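Local coordinates for cell envelope-related transcriptional attenuator domain-containing protein (Eubacterium siraeum, PDB 4OBM) that is uncharacterised but belongs to the LytR-CpsA-Psr family and so may act in cell-envelope assembly or its regulation, at residues S25-P38 / L92-L105. Numbering follows the deposited sequence.
Sequences SVLMTLSADNDKTP and LSINKYIRFTKSTL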
loop_
_atom_site.group_PDB
_atom_site.type_symbol
_atom_site.label_atom_id
_atom_site.label_comp_id
_atom_site.label_asym_id
_atom_site.label_seq_id
_atom_site.Cartn_x
_atom_site.Cartn_y
_atom_site.Cartn_z
ATOM N N SER A 25 2.181 9.391 -4.018
ATOM C CA SER A 25 2.599 8.042 -3.672
ATOM C C SER A 25 3.163 8.025 -2.264
ATOM O O SER A 25 3.742 9.017 -1.813
ATOM C CB SER A 25 3.612 7.495 -4.665
ATOM O OG SER A 25 2.970 7.036 -5.843
ATOM N N VAL A 26 2.920 6.910 -1.554
ATOM C CA VAL A 26 3.365 6.633 -0.185
ATOM C C VAL A 26 3.883 5.213 -0.139
ATOM O O VAL A 26 3.182 4.276 -0.554
ATOM C CB VAL A 26 2.259 6.846 0.900
ATOM C CG1 VAL A 26 2.768 6.494 2.312
ATOM C CG2 VAL A 26 1.686 8.265 0.867
ATOM N N LEU A 27 5.098 5.041 0.375
ATOM C CA LEU A 27 5.649 3.722 0.593
ATOM C C LEU A 27 5.202 3.262 1.961
ATOM O O LEU A 27 5.463 3.936 2.944
ATOM C CB LEU A 27 7.182 3.694 0.474
ATOM C CG LEU A 27 7.855 2.385 0.909
ATOM C CD1 LEU A 27 7.527 1.253 -0.046
ATOM C CD2 LEU A 27 9.352 2.573 1.042
HETATM N N MSE A 28 4.517 2.113 2.027
HETATM C CA MSE A 28 4.061 1.576 3.298
HETATM C C MSE A 28 4.786 0.303 3.571
HETATM O O MSE A 28 4.982 -0.507 2.659
HETATM C CB MSE A 28 2.558 1.393 3.297
HETATM C CG MSE A 28 1.836 2.738 3.288
HETATM SE SE MSE A 28 -0.050 2.602 3.211
HETATM C CE MSE A 28 -0.352 1.129 1.904
ATOM N N THR A 29 5.279 0.168 4.816
ATOM C CA THR A 29 6.073 -0.987 5.226
ATOM C C THR A 29 5.571 -1.495 6.578
ATOM O O THR A 29 4.955 -0.746 7.331
ATOM C CB THR A 29 7.594 -0.650 5.256
ATOM O OG1 THR A 29 7.922 0.077 6.439
ATOM C CG2 THR A 29 8.074 0.112 4.018
ATOM N N LEU A 30 5.842 -2.758 6.879
ATOM C CA LEU A 30 5.405 -3.351 8.123
ATOM C C LEU A 30 6.528 -4.147 8.755
ATOM O O LEU A 30 7.165 -4.964 8.093
ATOM C CB LEU A 30 4.165 -4.245 7.884
ATOM C CG LEU A 30 3.702 -5.132 9.052
ATOM C CD1 LEU A 30 3.167 -4.291 10.230
ATOM C CD2 LEU A 30 2.708 -6.155 8.595
ATOM N N SER A 31 6.731 -3.886 10.055
ATOM C CA SER A 31 7.713 -4.542 10.908
ATOM C C SER A 31 6.976 -5.212 12.052
ATOM O O SER A 31 5.852 -4.835 12.326
ATOM C CB SER A 31 8.717 -3.516 11.431
ATOM O OG SER A 31 9.667 -4.102 12.303
ATOM N N ALA A 32 7.602 -6.189 12.734
ATOM C CA ALA A 32 6.943 -6.843 13.861
ATOM C C ALA A 32 6.814 -5.842 15.024
ATOM O O ALA A 32 5.795 -5.811 15.715
ATOM C CB ALA A 32 7.736 -8.075 14.284
ATOM N N ASP A 33 7.833 -4.978 15.177
ATOM C CA ASP A 33 7.969 -3.966 16.223
ATOM C C ASP A 33 9.000 -2.899 15.798
ATOM O O ASP A 33 9.584 -3.028 14.723
ATOM C CB ASP A 33 8.383 -4.648 17.550
ATOM C CG ASP A 33 9.618 -5.530 17.459
ATOM O OD1 ASP A 33 10.616 -5.102 16.830
ATOM O OD2 ASP A 33 9.604 -6.627 18.051
ATOM N N ASN A 34 9.265 -1.884 16.651
ATOM C CA ASN A 34 10.184 -0.762 16.359
ATOM C C ASN A 34 11.704 -1.133 16.292
ATOM O O ASN A 34 12.525 -0.307 15.878
ATOM C CB ASN A 34 9.994 0.346 17.384
ATOM C CG ASN A 34 8.659 1.052 17.318
ATOM O OD1 ASN A 34 7.990 1.237 18.337
ATOM N ND2 ASN A 34 8.277 1.541 16.137
ATOM N N ASP A 35 12.072 -2.344 16.691
ATOM C CA ASP A 35 13.466 -2.761 16.654
ATOM C C ASP A 35 13.832 -3.470 15.355
ATOM O O ASP A 35 14.972 -3.358 14.907
ATOM C CB ASP A 35 13.769 -3.682 17.839
ATOM C CG ASP A 35 13.504 -3.058 19.200
ATOM O OD1 ASP A 35 13.840 -1.856 19.385
ATOM O OD2 ASP A 35 13.040 -3.789 20.100
ATOM N N LYS A 36 12.874 -4.183 14.752
ATOM C CA LYS A 36 13.082 -5.008 13.567
ATOM C C LYS A 36 12.900 -4.271 12.246
ATOM O O LYS A 36 12.171 -3.286 12.149
ATOM C CB LYS A 36 12.149 -6.233 13.588
ATOM C CG LYS A 36 12.587 -7.290 14.572
ATOM C CD LYS A 36 11.418 -8.030 15.166
ATOM C CE LYS A 36 11.826 -8.890 16.339
ATOM N NZ LYS A 36 12.363 -8.099 17.499
ATOM N N THR A 37 13.586 -4.792 11.224
ATOM C CA THR A 37 13.541 -4.339 9.843
ATOM C C THR A 37 12.209 -4.722 9.256
ATOM O O THR A 37 11.782 -5.863 9.470
ATOM C CB THR A 37 14.679 -5.023 9.051
ATOM O OG1 THR A 37 15.851 -5.109 9.860
ATOM C CG2 THR A 37 14.963 -4.349 7.717
ATOM N N PRO A 38 11.540 -3.844 8.476
ATOM C CA PRO A 38 10.262 -4.246 7.858
ATOM C C PRO A 38 10.375 -5.507 6.976
ATOM O O PRO A 38 11.396 -5.717 6.300
ATOM C CB PRO A 38 9.876 -3.025 7.018
ATOM C CG PRO A 38 10.558 -1.899 7.655
ATOM C CD PRO A 38 11.871 -2.443 8.136
ATOM N N LEU A 92 7.443 7.219 -10.681
ATOM C CA LEU A 92 6.695 7.812 -9.583
ATOM C C LEU A 92 7.575 8.766 -8.826
ATOM O O LEU A 92 8.802 8.677 -8.926
ATOM C CB LEU A 92 6.171 6.727 -8.611
ATOM C CG LEU A 92 5.079 5.756 -9.096
ATOM C CD1 LEU A 92 4.858 4.661 -8.073
ATOM C CD2 LEU A 92 3.766 6.480 -9.372
ATOM N N SER A 93 6.951 9.653 -8.032
ATOM C CA SER A 93 7.607 10.627 -7.167
ATOM C C SER A 93 7.268 10.264 -5.700
ATOM O O SER A 93 6.393 10.888 -5.095
ATOM C CB SER A 93 7.147 12.036 -7.544
ATOM O OG SER A 93 7.636 13.018 -6.648
ATOM N N ILE A 94 7.926 9.210 -5.158
ATOM C CA ILE A 94 7.690 8.673 -3.795
ATOM C C ILE A 94 8.695 9.259 -2.809
ATOM O O ILE A 94 9.880 8.947 -2.882
ATOM C CB ILE A 94 7.732 7.102 -3.762
ATOM C CG1 ILE A 94 7.068 6.472 -5.015
ATOM C CG2 ILE A 94 7.129 6.543 -2.453
ATOM C CD1 ILE A 94 7.548 5.088 -5.393
ATOM N N ASN A 95 8.227 10.102 -1.888
ATOM C CA ASN A 95 9.071 10.745 -0.873
ATOM C C ASN A 95 8.582 10.380 0.527
ATOM O O ASN A 95 9.373 10.344 1.473
ATOM C CB ASN A 95 9.059 12.285 -1.035
ATOM C CG ASN A 95 9.184 12.819 -2.452
ATOM O OD1 ASN A 95 8.359 13.620 -2.910
ATOM N ND2 ASN A 95 10.241 12.435 -3.166
ATOM N N LYS A 96 7.256 10.156 0.662
ATOM C CA LYS A 96 6.630 9.868 1.942
ATOM C C LYS A 96 6.451 8.389 2.180
ATOM O O LYS A 96 6.274 7.586 1.250
ATOM C CB LYS A 96 5.292 10.607 2.101
ATOM C CG LYS A 96 5.389 12.140 2.073
ATOM C CD LYS A 96 6.456 12.721 3.025
ATOM C CE LYS A 96 6.523 14.224 2.908
ATOM N NZ LYS A 96 7.315 14.827 4.002
ATOM N N TYR A 97 6.563 8.021 3.451
ATOM C CA TYR A 97 6.432 6.626 3.849
ATOM C C TYR A 97 5.761 6.503 5.200
ATOM O O TYR A 97 5.774 7.461 5.976
ATOM C CB TYR A 97 7.821 5.946 3.894
ATOM C CG TYR A 97 8.774 6.546 4.903
ATOM C CD1 TYR A 97 8.746 6.153 6.243
ATOM C CD2 TYR A 97 9.739 7.468 4.513
ATOM C CE1 TYR A 97 9.593 6.733 7.182
ATOM C CE2 TYR A 97 10.617 8.026 5.436
ATOM C CZ TYR A 97 10.549 7.647 6.769
ATOM O OH TYR A 97 11.421 8.210 7.669
ATOM N N ILE A 98 5.236 5.300 5.502
ATOM C CA ILE A 98 4.697 4.934 6.814
ATOM C C ILE A 98 5.270 3.565 7.187
ATOM O O ILE A 98 5.029 2.596 6.474
ATOM C CB ILE A 98 3.130 4.925 6.940
ATOM C CG1 ILE A 98 2.472 6.236 6.441
ATOM C CG2 ILE A 98 2.702 4.591 8.406
ATOM C CD1 ILE A 98 0.997 6.087 6.146
ATOM N N ARG A 99 6.002 3.471 8.287
ATOM C CA ARG A 99 6.443 2.156 8.740
ATOM C C ARG A 99 5.553 1.765 9.887
ATOM O O ARG A 99 5.592 2.394 10.950
ATOM C CB ARG A 99 7.933 2.095 9.139
ATOM C CG ARG A 99 8.294 0.738 9.775
ATOM C CD ARG A 99 9.632 0.753 10.479
ATOM N NE ARG A 99 10.686 1.042 9.519
ATOM C CZ ARG A 99 11.981 0.917 9.748
ATOM N NH1 ARG A 99 12.416 0.485 10.931
ATOM N NH2 ARG A 99 12.854 1.216 8.803
ATOM N N PHE A 100 4.714 0.756 9.650
ATOM C CA PHE A 100 3.814 0.223 10.661
ATOM C C PHE A 100 4.530 -0.817 11.471
ATOM O O PHE A 100 5.524 -1.364 11.012
ATOM C CB PHE A 100 2.576 -0.423 10.000
ATOM C CG PHE A 100 1.614 0.543 9.360
ATOM C CD1 PHE A 100 0.686 1.240 10.130
ATOM C CD2 PHE A 100 1.607 0.731 7.980
ATOM C CE1 PHE A 100 -0.197 2.142 9.538
ATOM C CE2 PHE A 100 0.716 1.630 7.388
ATOM C CZ PHE A 100 -0.182 2.324 8.170
ATOM N N THR A 101 4.003 -1.119 12.661
ATOM C CA THR A 101 4.456 -2.245 13.470
ATOM C C THR A 101 3.249 -3.174 13.622
ATOM O O THR A 101 2.135 -2.793 13.219
ATOM C CB THR A 101 5.015 -1.796 14.812
ATOM O OG1 THR A 101 3.925 -1.249 15.556
ATOM C CG2 THR A 101 6.203 -0.803 14.677
ATOM N N LYS A 102 3.423 -4.353 14.256
ATOM C CA LYS A 102 2.261 -5.227 14.472
ATOM C C LYS A 102 1.182 -4.447 15.225
ATOM O O LYS A 102 0.010 -4.478 14.846
ATOM C CB LYS A 102 2.649 -6.514 15.230
ATOM C CG LYS A 102 1.466 -7.324 15.730
ATOM C CD LYS A 102 1.893 -8.610 16.336
ATOM C CE LYS A 102 0.698 -9.378 16.867
ATOM N NZ LYS A 102 1.083 -10.749 17.293
ATOM N N SER A 103 1.623 -3.695 16.246
ATOM C CA SER A 103 0.800 -2.888 17.131
ATOM C C SER A 103 0.075 -1.725 16.405
ATOM O O SER A 103 -1.141 -1.596 16.554
ATOM C CB SER A 103 1.660 -2.345 18.271
ATOM O OG SER A 103 0.882 -1.605 19.194
ATOM N N THR A 104 0.810 -0.883 15.645
ATOM C CA THR A 104 0.200 0.289 15.004
ATOM C C THR A 104 -0.727 -0.104 13.827
ATOM O O THR A 104 -1.801 0.493 13.705
ATOM C CB THR A 104 1.230 1.372 14.630
ATOM O OG1 THR A 104 2.082 0.928 13.581
ATOM C CG2 THR A 104 2.054 1.830 15.828
ATOM N N LEU A 105 -0.365 -1.121 13.016
ATOM C CA LEU A 105 -1.222 -1.593 11.918
ATOM C C LEU A 105 -2.552 -2.206 12.454
ATOM O O LEU A 105 -3.604 -1.974 11.866
ATOM C CB LEU A 105 -0.487 -2.620 11.020
ATOM C CG LEU A 105 -1.180 -2.966 9.669
ATOM C CD1 LEU A 105 -1.758 -1.699 8.949
ATOM C CD2 LEU A 105 -0.250 -3.726 8.743
HETATM O O HOH W 1 5.610 10.751 -1.794
HETATM O O HOH W 2 4.014 11.593 -4.578
HETATM O O HOH W 3 11.197 -0.796 13.101
#
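The CG-CD edge of P38 stands over one face of the R99 guanidinium, CD 3.7 Å above its centre, the two side chains crossing at about a right angle, an apolar lid on a charged group. With CG anti to the backbone N (chi1 173°) and a bend at chi3, the arginine passes T29, its CG 3.4 Å from T29 OG1, before reaching the proline. Its NE forms a salt bridge with E79 of helix 70-90, to which T29 OG1 also bonds, while NH1 meets, at its edge, a water that donates to K36 O. An alanine in place of R99 would probably leave E79 without its ion-pair partner and uncover the P38 ring.

Beneath these side chains, strands 25-30 and 94-100 run parallel, their backbones joined by bonds such as T29 N to I98 O (3.0 Å) and F100 N to T29 O (2.8 Å). On the sheet face opposite R99, V26, L30, I98 and F100 are buried: beta-branched V26 and I98 favour the extended backbone and present methyls, I98 CG2 lying offset toward the rim of the F100 ring, whose other face takes L105 CD1. L30 CD1 reaches L105 CD2, linking strand to helix. T101, whose short hydroxyl can accept from T104 N (3.1 Å), starts that helix in a capping box with T104, and K102 N donates to A32 O. Since helix 70-90 lies between the two neighbouring parallel strands in the chain and packs on the R99 face, the pair belongs to an alpha/beta sheet with helices on both faces, consistent with the LytR-CpsA-Psr fold.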